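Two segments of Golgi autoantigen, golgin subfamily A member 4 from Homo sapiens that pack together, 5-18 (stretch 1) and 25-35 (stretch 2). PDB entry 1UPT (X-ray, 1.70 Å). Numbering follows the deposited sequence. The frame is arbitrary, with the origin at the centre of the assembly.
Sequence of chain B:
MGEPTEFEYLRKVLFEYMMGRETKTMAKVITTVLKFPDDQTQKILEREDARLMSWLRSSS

Stretch 1, residues 5-18: TEFEYLRKVLFEYM
Stretch 2 (25-35) TMAKVITTVLK

How are the two backbones arranged? Stretch 1 is helical through residue 18, and stretch 2 continues a helix begun earlier in the chain through Val33; Leu34 (phi/psi -91/7) is the first residue to leave helical values, and Lys35 follows at 57/46. The N-to-C directions lie 144° apart, so the helices run roughly antiparallel, with axes approaching to 9.2 Å. The register pairs Glu6 CA with Val33 CA at 7.4 Å, Leu10 CA with Ile30 CA at 7.0 Å and Tyr17 CA with Met26 CA at 5.7 Å; the backbones are therefore closest near the end of stretch 1.

What fills the middle of the contact? Val13 (chi1 t) points toward stretch 2, and its CG1 lies 3.5 Å from Ile30 CG1, 3.8 Å from Val29 CG1 and 4.0 Å from Met26 SE, the selenium of a selenomethionine. Ile30 (m, t) starts sideways but brings its CD1 to 3.5 Å from Leu14 CD2 (Leu14 m, t). No hydrogen bond crosses between the stretches; close apolar packing joins them.

How does Tyr17 fit where the backbones converge? The close backbones bring Tyr17 CB to 3.7 Å from Met26 CB; chi1 at 179° and chi2 at 73° orient the ring, and Ile30 CD1 makes an off-centre CH-pi contact 4.3 Å from the centroid of the Tyr17 ring. Met26 adopts m, m, p; its chi1 places CG 3.8 Å from Val13 O.

What closes the other end? Tyr9 (chi1 t, chi2 95°) presents its ring edge to Val29, CE2 to CG1 being 3.6 Å; its hydroxyl is hydrogen-bonded elsewhere in the structure. Val29 and Val33 are both t. Leu10 (m, t) reaches Val33 CG1 through CD2 at 3.8 Å and Leu34 CD2 through CD1 at 3.9 Å, Leu34 also being m, t.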

# COMPACT_ATOMS: atom_id res chain seq x y z
N THR B 5 7.83 1.67 9.85
CA THR B 5 8.45 2.63 8.96
C THR B 5 7.76 2.61 7.60
O THR B 5 7.68 3.63 6.92
CB THR B 5 9.95 2.26 8.77
OG1 THR B 5 10.65 2.45 10.00
CG2 THR B 5 10.67 3.20 7.80
N GLU B 6 7.29 1.43 7.21
CA GLU B 6 6.71 1.24 5.89
C GLU B 6 5.39 2.00 5.72
O GLU B 6 5.04 2.36 4.60
CB GLU B 6 6.55 -0.25 5.60
CG GLU B 6 7.86 -0.93 5.21
CD GLU B 6 8.42 -1.86 6.27
OE1 GLU B 6 8.13 -1.66 7.49
OE2 GLU B 6 9.15 -2.80 5.88
N PHE B 7 4.69 2.26 6.82
CA PHE B 7 3.40 2.96 6.74
C PHE B 7 3.53 4.39 6.31
O PHE B 7 2.76 4.87 5.49
CB PHE B 7 2.66 2.94 8.07
CG PHE B 7 1.91 1.68 8.34
CD1 PHE B 7 2.38 0.44 7.91
CD2 PHE B 7 0.71 1.72 9.04
CE1 PHE B 7 1.69 -0.71 8.17
CE2 PHE B 7 0.00 0.55 9.31
CZ PHE B 7 0.50 -0.66 8.88
N GLU B 8 4.49 5.09 6.91
CA GLU B 8 4.80 6.45 6.51
C GLU B 8 5.24 6.50 5.04
O GLU B 8 4.80 7.35 4.27
CB GLU B 8 5.91 7.02 7.38
CG GLU B 8 6.06 8.53 7.29
CD GLU B 8 7.00 9.09 8.36
OE1 GLU B 8 7.35 8.36 9.34
OE2 GLU B 8 7.38 10.28 8.23
N TYR B 9 6.08 5.56 4.67
CA TYR B 9 6.59 5.50 3.30
C TYR B 9 5.43 5.23 2.36
O TYR B 9 5.25 5.93 1.38
CB TYR B 9 7.66 4.41 3.19
CG TYR B 9 8.43 4.48 1.92
CD1 TYR B 9 9.63 5.15 1.85
CD2 TYR B 9 7.93 3.92 0.77
CE1 TYR B 9 10.36 5.22 0.66
CE2 TYR B 9 8.65 4.00 -0.44
CZ TYR B 9 9.84 4.66 -0.48
OH TYR B 9 10.53 4.73 -1.65
N LEU B 10 4.63 4.23 2.68
CA LEU B 10 3.48 3.83 1.86
C LEU B 10 2.43 4.92 1.70
O LEU B 10 1.80 4.98 0.65
CB LEU B 10 2.81 2.56 2.40
CG LEU B 10 3.28 1.18 1.94
CD1 LEU B 10 2.35 0.14 2.48
CD2 LEU B 10 3.31 1.07 0.43
N ARG B 11 2.23 5.76 2.71
CA ARG B 11 1.28 6.87 2.62
C ARG B 11 1.70 7.93 1.62
O ARG B 11 0.87 8.44 0.86
CB ARG B 11 1.06 7.54 3.99
CG ARG B 11 0.12 6.80 4.92
CD ARG B 11 -0.42 7.67 6.08
NE ARG B 11 0.66 8.06 7.00
CZ ARG B 11 1.08 7.34 8.03
NH1 ARG B 11 0.53 6.17 8.32
NH2 ARG B 11 2.09 7.80 8.77
N LYS B 12 2.97 8.27 1.62
CA LYS B 12 3.53 9.22 0.67
C LYS B 12 3.35 8.69 -0.76
O LYS B 12 2.88 9.38 -1.65
CB LYS B 12 5.02 9.44 0.99
CG LYS B 12 5.80 10.19 -0.08
CD LYS B 12 5.88 11.69 0.19
CE LYS B 12 6.03 12.46 -1.11
NZ LYS B 12 6.01 13.91 -0.88
N VAL B 13 3.71 7.42 -0.94
CA VAL B 13 3.68 6.78 -2.25
C VAL B 13 2.24 6.54 -2.72
O VAL B 13 1.89 6.76 -3.88
CB VAL B 13 4.48 5.48 -2.15
CG1 VAL B 13 4.24 4.59 -3.32
CG2 VAL B 13 5.95 5.80 -1.99
N LEU B 14 1.38 6.12 -1.81
CA LEU B 14 -0.00 5.81 -2.17
C LEU B 14 -0.76 7.08 -2.44
O LEU B 14 -1.67 7.07 -3.24
CB LEU B 14 -0.71 4.99 -1.11
CG LEU B 14 -0.53 3.50 -1.35
CD1 LEU B 14 -0.82 2.76 -0.10
CD2 LEU B 14 -1.38 3.01 -2.52
N PHE B 15 -0.39 8.17 -1.78
CA PHE B 15 -1.09 9.41 -2.00
C PHE B 15 -0.85 9.88 -3.42
O PHE B 15 -1.80 10.18 -4.12
CB PHE B 15 -0.71 10.48 -0.98
CG PHE B 15 -1.43 11.79 -1.21
CD1 PHE B 15 -2.81 11.86 -1.05
CD2 PHE B 15 -0.73 12.92 -1.61
CE1 PHE B 15 -3.49 13.05 -1.30
CE2 PHE B 15 -1.41 14.12 -1.85
CZ PHE B 15 -2.79 14.18 -1.69
N GLU B 16 0.41 9.90 -3.85
CA GLU B 16 0.73 10.24 -5.25
C GLU B 16 0.02 9.31 -6.24
O GLU B 16 -0.61 9.76 -7.18
CB GLU B 16 2.24 10.23 -5.51
CG GLU B 16 3.05 11.17 -4.61
CD GLU B 16 2.66 12.62 -4.84
OE1 GLU B 16 2.97 13.12 -5.93
OE2 GLU B 16 2.00 13.22 -3.96
N TYR B 17 0.07 8.01 -5.99
CA TYR B 17 -0.57 7.04 -6.88
C TYR B 17 -2.09 7.23 -7.01
O TYR B 17 -2.64 7.26 -8.10
CB TYR B 17 -0.27 5.62 -6.39
CG TYR B 17 -0.89 4.54 -7.22
CD1 TYR B 17 -0.42 4.23 -8.48
CD2 TYR B 17 -1.96 3.81 -6.73
CE1 TYR B 17 -1.01 3.22 -9.25
CE2 TYR B 17 -2.55 2.81 -7.48
CZ TYR B 17 -2.08 2.53 -8.73
OH TYR B 17 -2.69 1.52 -9.43
N MSE B 18 -2.75 7.37 -5.87
CA MSE B 18 -4.20 7.50 -5.83
C MSE B 18 -4.67 8.85 -6.36
O MSE B 18 -5.78 8.95 -6.81
CB MSE B 18 -4.70 7.23 -4.41
CG MSE B 18 -4.50 5.77 -4.07
SE MSE B 18 -4.93 5.33 -2.24
CE MSE B 18 -6.61 4.42 -2.53
N THR B 25 5.65 4.61 -11.77
CA THR B 25 6.71 4.55 -10.80
C THR B 25 6.17 4.14 -9.44
O THR B 25 6.70 3.24 -8.81
CB THR B 25 7.44 5.87 -10.72
OG1 THR B 25 8.00 6.18 -12.01
CG2 THR B 25 8.65 5.74 -9.77
N MSE B 26 5.09 4.81 -9.03
CA MSE B 26 4.43 4.50 -7.76
C MSE B 26 3.95 3.04 -7.72
O MSE B 26 4.03 2.41 -6.68
CB MSE B 26 3.27 5.45 -7.48
CG MSE B 26 3.58 6.96 -7.29
SE MSE B 26 5.01 7.40 -6.00
CE MSE B 26 6.64 7.28 -7.08
N ALA B 27 3.45 2.51 -8.84
CA ALA B 27 2.97 1.12 -8.85
C ALA B 27 4.14 0.18 -8.63
O ALA B 27 4.02 -0.82 -7.91
CB ALA B 27 2.28 0.76 -10.13
N LYS B 28 5.28 0.47 -9.26
CA LYS B 28 6.49 -0.29 -8.97
C LYS B 28 6.89 -0.23 -7.48
O LYS B 28 7.23 -1.24 -6.86
CB LYS B 28 7.67 0.20 -9.80
CG LYS B 28 7.51 -0.11 -11.26
CD LYS B 28 8.50 0.67 -12.12
CE LYS B 28 9.83 -0.00 -12.18
NZ LYS B 28 10.63 0.67 -13.28
N VAL B 29 6.87 0.97 -6.92
CA VAL B 29 7.25 1.11 -5.53
C VAL B 29 6.30 0.32 -4.59
O VAL B 29 6.75 -0.39 -3.71
CB VAL B 29 7.24 2.57 -5.07
CG1 VAL B 29 7.53 2.65 -3.59
CG2 VAL B 29 8.24 3.42 -5.84
N ILE B 30 5.00 0.45 -4.80
CA ILE B 30 4.01 -0.16 -3.92
C ILE B 30 4.15 -1.67 -3.98
O ILE B 30 4.15 -2.32 -2.94
CB ILE B 30 2.57 0.24 -4.31
CG1 ILE B 30 2.32 1.73 -4.05
CG2 ILE B 30 1.56 -0.62 -3.57
CD1 ILE B 30 1.14 2.31 -4.86
N THR B 31 4.28 -2.23 -5.18
CA THR B 31 4.40 -3.68 -5.31
C THR B 31 5.71 -4.24 -4.71
O THR B 31 5.72 -5.39 -4.25
CB THR B 31 4.20 -4.16 -6.75
OG1 THR B 31 5.07 -3.46 -7.64
CG2 THR B 31 2.79 -3.81 -7.23
N THR B 32 6.77 -3.43 -4.68
CA THR B 32 8.04 -3.79 -4.03
C THR B 32 7.96 -3.72 -2.51
O THR B 32 8.34 -4.68 -1.82
CB THR B 32 9.17 -2.87 -4.53
OG1 THR B 32 9.36 -3.06 -5.94
CG2 THR B 32 10.56 -3.24 -3.93
N VAL B 33 7.47 -2.60 -1.99
CA VAL B 33 7.35 -2.40 -0.54
C VAL B 33 6.52 -3.53 0.09
O VAL B 33 6.90 -4.07 1.12
CB VAL B 33 6.70 -1.03 -0.18
CG1 VAL B 33 6.36 -0.96 1.33
CG2 VAL B 33 7.58 0.14 -0.58
N LEU B 34 5.41 -3.89 -0.55
CA LEU B 34 4.50 -4.90 -0.01
C LEU B 34 4.81 -6.32 -0.47
O LEU B 34 4.04 -7.22 -0.22
CB LEU B 34 3.05 -4.52 -0.37
CG LEU B 34 2.48 -3.34 0.43
CD1 LEU B 34 1.23 -2.83 -0.24
CD2 LEU B 34 2.20 -3.72 1.89
N LYS B 35 5.94 -6.51 -1.15
CA LYS B 35 6.43 -7.85 -1.49
C LYS B 35 5.44 -8.70 -2.28
O LYS B 35 5.24 -9.89 -1.98
CB LYS B 35 6.84 -8.56 -0.21
CG LYS B 35 7.52 -7.66 0.82
CD LYS B 35 8.97 -7.97 1.00
CE LYS B 35 9.47 -7.48 2.37
NZ LYS B 35 10.85 -6.99 2.27